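Local coordinates for dihydropteroate synthase (Mycobacterium smegmatis, PDB 6OMZ), which probably catalyses the condensation of para-aminobenzoate with 6-hydroxymethyl-7,8-dihydropterin diphosphate to give 7,8-dihydropteroate, the immediate precursor of folates, at residues Ile61-Gly66 against Gly267-Asp272; Pro87-Leu92 against Ile97-Asp102. The protein carries 1 engineered substitution. All coordinates share one frame; numbering follows the deposited sequence.

Contact 1: Ile61-Gly66 against Gly267-Asp272; sequences IIDVGG and GVRVHD. With PMM (pterin-6-yl-methyl-monophosphate), chain D.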
# COMPACT_ATOMS: atom_id res chain seq x y z
N ILE A 61 3.82 -9.22 -5.41
CA ILE A 61 2.73 -9.31 -4.45
C ILE A 61 1.51 -8.66 -5.08
O ILE A 61 1.63 -7.62 -5.73
CB ILE A 61 3.08 -8.60 -3.12
CG1 ILE A 61 4.32 -9.23 -2.48
CG2 ILE A 61 1.87 -8.63 -2.16
CD1 ILE A 61 4.91 -8.41 -1.35
N ILE A 62 0.35 -9.28 -4.91
CA ILE A 62 -0.91 -8.66 -5.33
C ILE A 62 -1.65 -8.22 -4.07
O ILE A 62 -1.95 -9.05 -3.21
CB ILE A 62 -1.78 -9.60 -6.17
CG1 ILE A 62 -1.05 -10.00 -7.47
CG2 ILE A 62 -3.11 -8.93 -6.48
CD1 ILE A 62 -0.63 -8.81 -8.34
N ASP A 63 -1.93 -6.92 -3.96
CA ASP A 63 -2.63 -6.33 -2.83
C ASP A 63 -4.11 -6.23 -3.19
O ASP A 63 -4.49 -5.39 -4.01
CB ASP A 63 -2.03 -4.96 -2.50
CG ASP A 63 -2.64 -4.33 -1.25
OD1 ASP A 63 -2.73 -5.00 -0.20
OD2 ASP A 63 -3.01 -3.14 -1.31
N VAL A 64 -4.94 -7.07 -2.58
CA VAL A 64 -6.37 -7.14 -2.90
C VAL A 64 -7.15 -6.33 -1.87
O VAL A 64 -6.94 -6.49 -0.66
CB VAL A 64 -6.85 -8.60 -2.96
CG1 VAL A 64 -8.37 -8.67 -3.19
CG2 VAL A 64 -6.10 -9.37 -4.07
N GLY A 65 -8.03 -5.45 -2.35
CA GLY A 65 -8.86 -4.64 -1.45
C GLY A 65 -10.30 -4.59 -1.91
O GLY A 65 -10.61 -4.76 -3.09
N GLY A 66 -11.20 -4.38 -0.94
CA GLY A 66 -12.61 -4.31 -1.26
C GLY A 66 -13.24 -2.98 -0.93
O GLY A 66 -14.40 -2.72 -1.27
N GLY A 267 9.59 -2.36 -0.48
CA GLY A 267 8.59 -2.53 -1.52
C GLY A 267 7.99 -1.21 -1.97
O GLY A 267 8.16 -0.17 -1.33
N VAL A 268 7.28 -1.28 -3.10
CA VAL A 268 6.48 -0.17 -3.63
C VAL A 268 5.10 -0.71 -3.97
O VAL A 268 4.98 -1.79 -4.56
CB VAL A 268 7.14 0.48 -4.87
CG1 VAL A 268 8.45 1.16 -4.51
CG2 VAL A 268 7.39 -0.56 -6.00
N ARG A 269 4.06 0.05 -3.61
CA ARG A 269 2.67 -0.32 -3.91
C ARG A 269 2.20 0.54 -5.08
O ARG A 269 2.18 1.77 -4.98
CB ARG A 269 1.78 -0.10 -2.67
CG ARG A 269 0.32 -0.54 -2.85
CD ARG A 269 -0.51 -0.22 -1.58
NE ARG A 269 -1.91 -0.58 -1.73
CZ ARG A 269 -2.84 0.21 -2.28
NH1 ARG A 269 -2.51 1.41 -2.75
NH2 ARG A 269 -4.10 -0.20 -2.36
N VAL A 270 1.85 -0.11 -6.21
CA VAL A 270 1.56 0.61 -7.45
C VAL A 270 0.35 0.01 -8.16
O VAL A 270 0.05 -1.18 -8.05
CB VAL A 270 2.77 0.61 -8.42
CG1 VAL A 270 4.01 1.28 -7.76
CG2 VAL A 270 3.11 -0.81 -8.88
N HIS A 271 -0.32 0.86 -8.93
CA HIS A 271 -1.36 0.38 -9.83
C HIS A 271 -0.78 -0.08 -11.16
O HIS A 271 -1.16 -1.12 -11.70
CB HIS A 271 -2.40 1.48 -10.05
CG HIS A 271 -3.11 1.90 -8.80
ND1 HIS A 271 -4.28 1.31 -8.38
CD2 HIS A 271 -2.81 2.85 -7.88
CE1 HIS A 271 -4.67 1.88 -7.26
NE2 HIS A 271 -3.80 2.82 -6.93
N ASP A 272 0.13 0.72 -11.72
CA ASP A 272 0.72 0.44 -13.04
C ASP A 272 2.00 -0.35 -12.79
O ASP A 272 3.09 0.22 -12.66
CB ASP A 272 0.98 1.72 -13.82
CG ASP A 272 1.33 1.47 -15.29
OD1 ASP A 272 1.79 0.36 -15.63
OD2 ASP A 272 1.13 2.41 -16.10
N5 PMM D . -2.81 3.72 -0.31
C6 PMM D . -4.08 3.33 -0.50
C7 PMM D . -4.52 2.11 -0.03
N8 PMM D . -3.76 1.24 0.64
N1 PMM D . -1.75 0.77 1.58
C2 PMM D . -0.50 1.11 1.87
N2 PMM D . 0.25 0.31 2.63
N3 PMM D . 0.07 2.28 1.44
C4 PMM D . -0.57 3.24 0.69
O4 PMM D . 0.02 4.25 0.33
C4A PMM D . -1.97 2.91 0.36
C8A PMM D . -2.50 1.65 0.84
C9 PMM D . -5.01 4.34 -1.12
O10 PMM D . -4.67 4.53 -2.51
PA PMM D . -5.29 3.75 -3.80
O1P PMM D . -4.55 4.28 -4.97
O2P PMM D . -5.07 2.24 -3.63
O3P PMM D . -6.78 4.04 -3.87

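Contact 2: Pro87-Leu92 against Ile97-Asp102; sequences PVIREL and ITISID. With PMM (pterin-6-yl-methyl-monophosphate), chain D; EDO (1,2-ethanediol), chain L.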
# COMPACT_ATOMS: atom_id res chain seq x y z
N PRO A 87 -13.43 -14.37 -2.87
CA PRO A 87 -13.38 -15.17 -4.11
C PRO A 87 -12.18 -14.84 -4.97
O PRO A 87 -11.62 -15.73 -5.63
CB PRO A 87 -14.69 -14.82 -4.83
CG PRO A 87 -15.59 -14.26 -3.76
CD PRO A 87 -14.67 -13.57 -2.80
N VAL A 88 -11.80 -13.57 -5.00
CA VAL A 88 -10.64 -13.14 -5.78
C VAL A 88 -9.37 -13.71 -5.17
O VAL A 88 -8.51 -14.23 -5.88
CB VAL A 88 -10.60 -11.60 -5.85
CG1 VAL A 88 -9.31 -11.12 -6.53
CG2 VAL A 88 -11.84 -11.07 -6.58
N ILE A 89 -9.25 -13.61 -3.85
CA ILE A 89 -8.06 -14.12 -3.17
C ILE A 89 -7.96 -15.63 -3.35
O ILE A 89 -6.86 -16.16 -3.56
CB ILE A 89 -8.10 -13.71 -1.69
CG1 ILE A 89 -8.00 -12.18 -1.56
CG2 ILE A 89 -6.96 -14.38 -0.91
CD1 ILE A 89 -8.32 -11.66 -0.14
N ARG A 90 -9.08 -16.34 -3.25
CA ARG A 90 -9.04 -17.79 -3.39
C ARG A 90 -8.51 -18.20 -4.76
O ARG A 90 -7.67 -19.11 -4.87
CB ARG A 90 -10.43 -18.40 -3.16
CG ARG A 90 -10.74 -18.72 -1.70
CD ARG A 90 -12.00 -19.58 -1.57
NE ARG A 90 -13.20 -18.84 -1.98
CZ ARG A 90 -13.93 -18.08 -1.16
NH1 ARG A 90 -13.58 -17.95 0.12
NH2 ARG A 90 -15.00 -17.44 -1.61
N GLU A 91 -8.96 -17.54 -5.83
CA GLU A 91 -8.53 -17.95 -7.16
C GLU A 91 -7.07 -17.57 -7.43
O GLU A 91 -6.33 -18.34 -8.07
CB GLU A 91 -9.46 -17.36 -8.22
CG GLU A 91 -10.91 -17.76 -8.00
CD GLU A 91 -11.81 -17.41 -9.17
OE1 GLU A 91 -11.33 -17.40 -10.32
OE2 GLU A 91 -13.01 -17.16 -8.93
N LEU A 92 -6.63 -16.41 -6.94
CA LEU A 92 -5.24 -16.02 -7.15
C LEU A 92 -4.29 -16.87 -6.31
O LEU A 92 -3.19 -17.23 -6.77
CB LEU A 92 -5.05 -14.53 -6.84
CG LEU A 92 -5.77 -13.54 -7.77
CD1 LEU A 92 -5.59 -12.12 -7.27
CD2 LEU A 92 -5.27 -13.67 -9.22
N ILE A 97 0.19 -17.31 -6.05
CA ILE A 97 0.51 -15.88 -5.97
C ILE A 97 0.55 -15.46 -4.51
O ILE A 97 -0.28 -15.89 -3.70
CB ILE A 97 -0.53 -15.07 -6.77
CG1 ILE A 97 -0.43 -15.45 -8.25
CG2 ILE A 97 -0.36 -13.56 -6.54
CD1 ILE A 97 -1.56 -14.94 -9.11
N THR A 98 1.52 -14.60 -4.17
CA THR A 98 1.57 -14.01 -2.83
C THR A 98 0.62 -12.82 -2.77
O THR A 98 0.72 -11.89 -3.58
CB THR A 98 2.99 -13.54 -2.50
OG1 THR A 98 3.88 -14.66 -2.57
CG2 THR A 98 3.02 -12.92 -1.11
N ILE A 99 -0.26 -12.82 -1.77
CA ILE A 99 -1.40 -11.91 -1.74
C ILE A 99 -1.43 -11.18 -0.41
O ILE A 99 -1.35 -11.82 0.65
CB ILE A 99 -2.72 -12.67 -1.94
CG1 ILE A 99 -2.76 -13.31 -3.34
CG2 ILE A 99 -3.93 -11.73 -1.73
CD1 ILE A 99 -3.78 -14.40 -3.45
N SER A 100 -1.57 -9.86 -0.45
CA SER A 100 -1.86 -9.09 0.74
C SER A 100 -3.31 -8.64 0.70
O SER A 100 -3.84 -8.33 -0.37
CB SER A 100 -0.92 -7.89 0.88
OG SER A 100 -1.00 -7.04 -0.24
N ILE A 101 -3.95 -8.63 1.87
CA ILE A 101 -5.31 -8.11 2.03
C ILE A 101 -5.23 -6.68 2.58
O ILE A 101 -4.68 -6.44 3.66
CB ILE A 101 -6.16 -9.01 2.95
CG1 ILE A 101 -7.52 -8.34 3.27
CG2 ILE A 101 -5.42 -9.37 4.25
CD1 ILE A 101 -8.48 -8.24 2.05
N ASP A 102 -5.76 -5.72 1.82
CA ASP A 102 -5.79 -4.31 2.19
C ASP A 102 -7.09 -4.09 2.96
O ASP A 102 -8.15 -3.88 2.38
CB ASP A 102 -5.70 -3.43 0.95
CG ASP A 102 -5.62 -1.94 1.25
OD1 ASP A 102 -5.97 -1.50 2.37
OD2 ASP A 102 -5.19 -1.20 0.34
N5 PMM D . -2.81 3.72 -0.31
C6 PMM D . -4.08 3.33 -0.50
C7 PMM D . -4.52 2.11 -0.03
N8 PMM D . -3.76 1.24 0.64
N1 PMM D . -1.75 0.77 1.58
C2 PMM D . -0.50 1.11 1.87
N2 PMM D . 0.25 0.31 2.63
N3 PMM D . 0.07 2.28 1.44
C4 PMM D . -0.57 3.24 0.69
O4 PMM D . 0.02 4.25 0.33
C4A PMM D . -1.97 2.91 0.36
C8A PMM D . -2.50 1.65 0.84
C9 PMM D . -5.01 4.34 -1.12
O10 PMM D . -4.67 4.53 -2.51
PA PMM D . -5.29 3.75 -3.80
O1P PMM D . -4.55 4.28 -4.97
O2P PMM D . -5.07 2.24 -3.63
O3P PMM D . -6.78 4.04 -3.87
C1 EDO L . 3.29 -13.41 -7.50
O1 EDO L . 3.28 -13.60 -6.08
C2 EDO L . 4.59 -14.00 -8.05
O2 EDO L . 4.72 -15.32 -7.52

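Contact 1: Ile61-Gly66 against Gly267-Asp272
Across the interior of the TIM barrel of dihydropteroate synthase, D63 on strand 61-65 forms a salt bridge with R269 on strand 267-270. The two strands are not paired with each other: strand 23-29 lies between them in the sheet, and the closest CA atoms, those of D63 and R269, are still 8.1 Å apart. The side chains therefore have to do the reaching. R269 NE donates to D63 OD2 at 2.8 Å, nearly straight at 162°, whereas NH2 adds a longer, weak bond to the same oxygen. OD2 lies close to the guanidinium plane but is itself met from above the carboxylate plane, and the two flat groups are turned 78° apart.

R269 reaches the ligand with its chain extended from CG to NE; a turn at the last torsion then lays the guanidinium against one face of the bound pterin-6-yl-methyl-monophosphate. PMM N8 stands 3.2 Å from CZ, over the centre of one guanidinium face. At the edge, NH1 and NH2 converge on a single phosphate oxygen, PMM O2P, at 2.8 Å from NH1 and 2.9 Å from NH2. One arginine thus serves both pterin ring and phosphate. The imidazole of H271 approaches the phosphate edge-on, NE2 donating to PMM O1P at 2.6 Å and 157°, while K229, D193, R70 and N121 add further hydrogen bonds to the ligand.

Behind this first shell, the other carboxylate oxygen, D63 OD1, is hydrogen-bonded to S100 OG, which helps fix the rotation of the carboxylate. R269 NH2 also forms a salt bridge with D102 OD2, which places it near both carboxylates, whose OD2 atoms lie close together. Just past the strand end, the backbone N of H271 is held by S227 OG.

Contact 2: Pro87-Leu92 against Ile97-Asp102
I99 presses its CD1 methyl into the helix surface between I89 and L92, lying 3.6 Å from L92 CB and 3.5 Å from the backbone oxygen I89 O. With CG1 anti to the carbonyl carbon (chi1 -64°), the longer branch of I99 carries CD1 to the helix backbone, while the shorter branch, CG2, is left to meet CG1 and CG2 of I89. These two isoleucines cross obliquely. I89 approaches I101 differently: the side chains stand at about a right angle, and only their terminal methyls come together, I89 CD1 to I101 CD1 at 4.1 Å.

This is the return half of a beta-alpha-beta crossover of the TIM barrel, in which helix 78-93 packs on the outside of the strand that follows it. The short segments run antiparallel, 164° between their directions, with axes 9.3 Å apart, a separation filled by these aliphatic branches. V64 of the preceding strand also touches both I89 and I99.

Where the chain turns from helix to strand, I97 lies against L92. Its CB is 3.4 Å from L92 O, and its CD1 reaches the leucine methyl CD2 at 3.9 Å, the two side chains crossing at a slant. The same L92 O accepts a weak bond from I97 N. At the far end of the strand, D102 OD2 lies 2.8 Å from PMM N8. T98 N donates to O1 of an ethanediol molecule, probably from the crystallisation liquor, at 2.8 Å and 167°.

In the fold
From the N terminus the chain passes through strand 23-29 and enters strand 61-65, the first side of contact 1. Helix 78-93 follows, and after a short turn strand 98-102 closes contact 2, a local loop nested within the much longer one. Contact 1 closes only after 200 intervening residues, when strand 267-270 arrives on the other side of strand 23-29. Contact 2 thus joins the outer helix layer to the barrel wall, and contact 1 spans the barrel interior. Their centres are about 11 Å apart, and neighbouring strands 61-65 and 98-102 connect them directly, V64 N lying 2.8 Å from S100 O. Both contacts include residues of the PMM pocket.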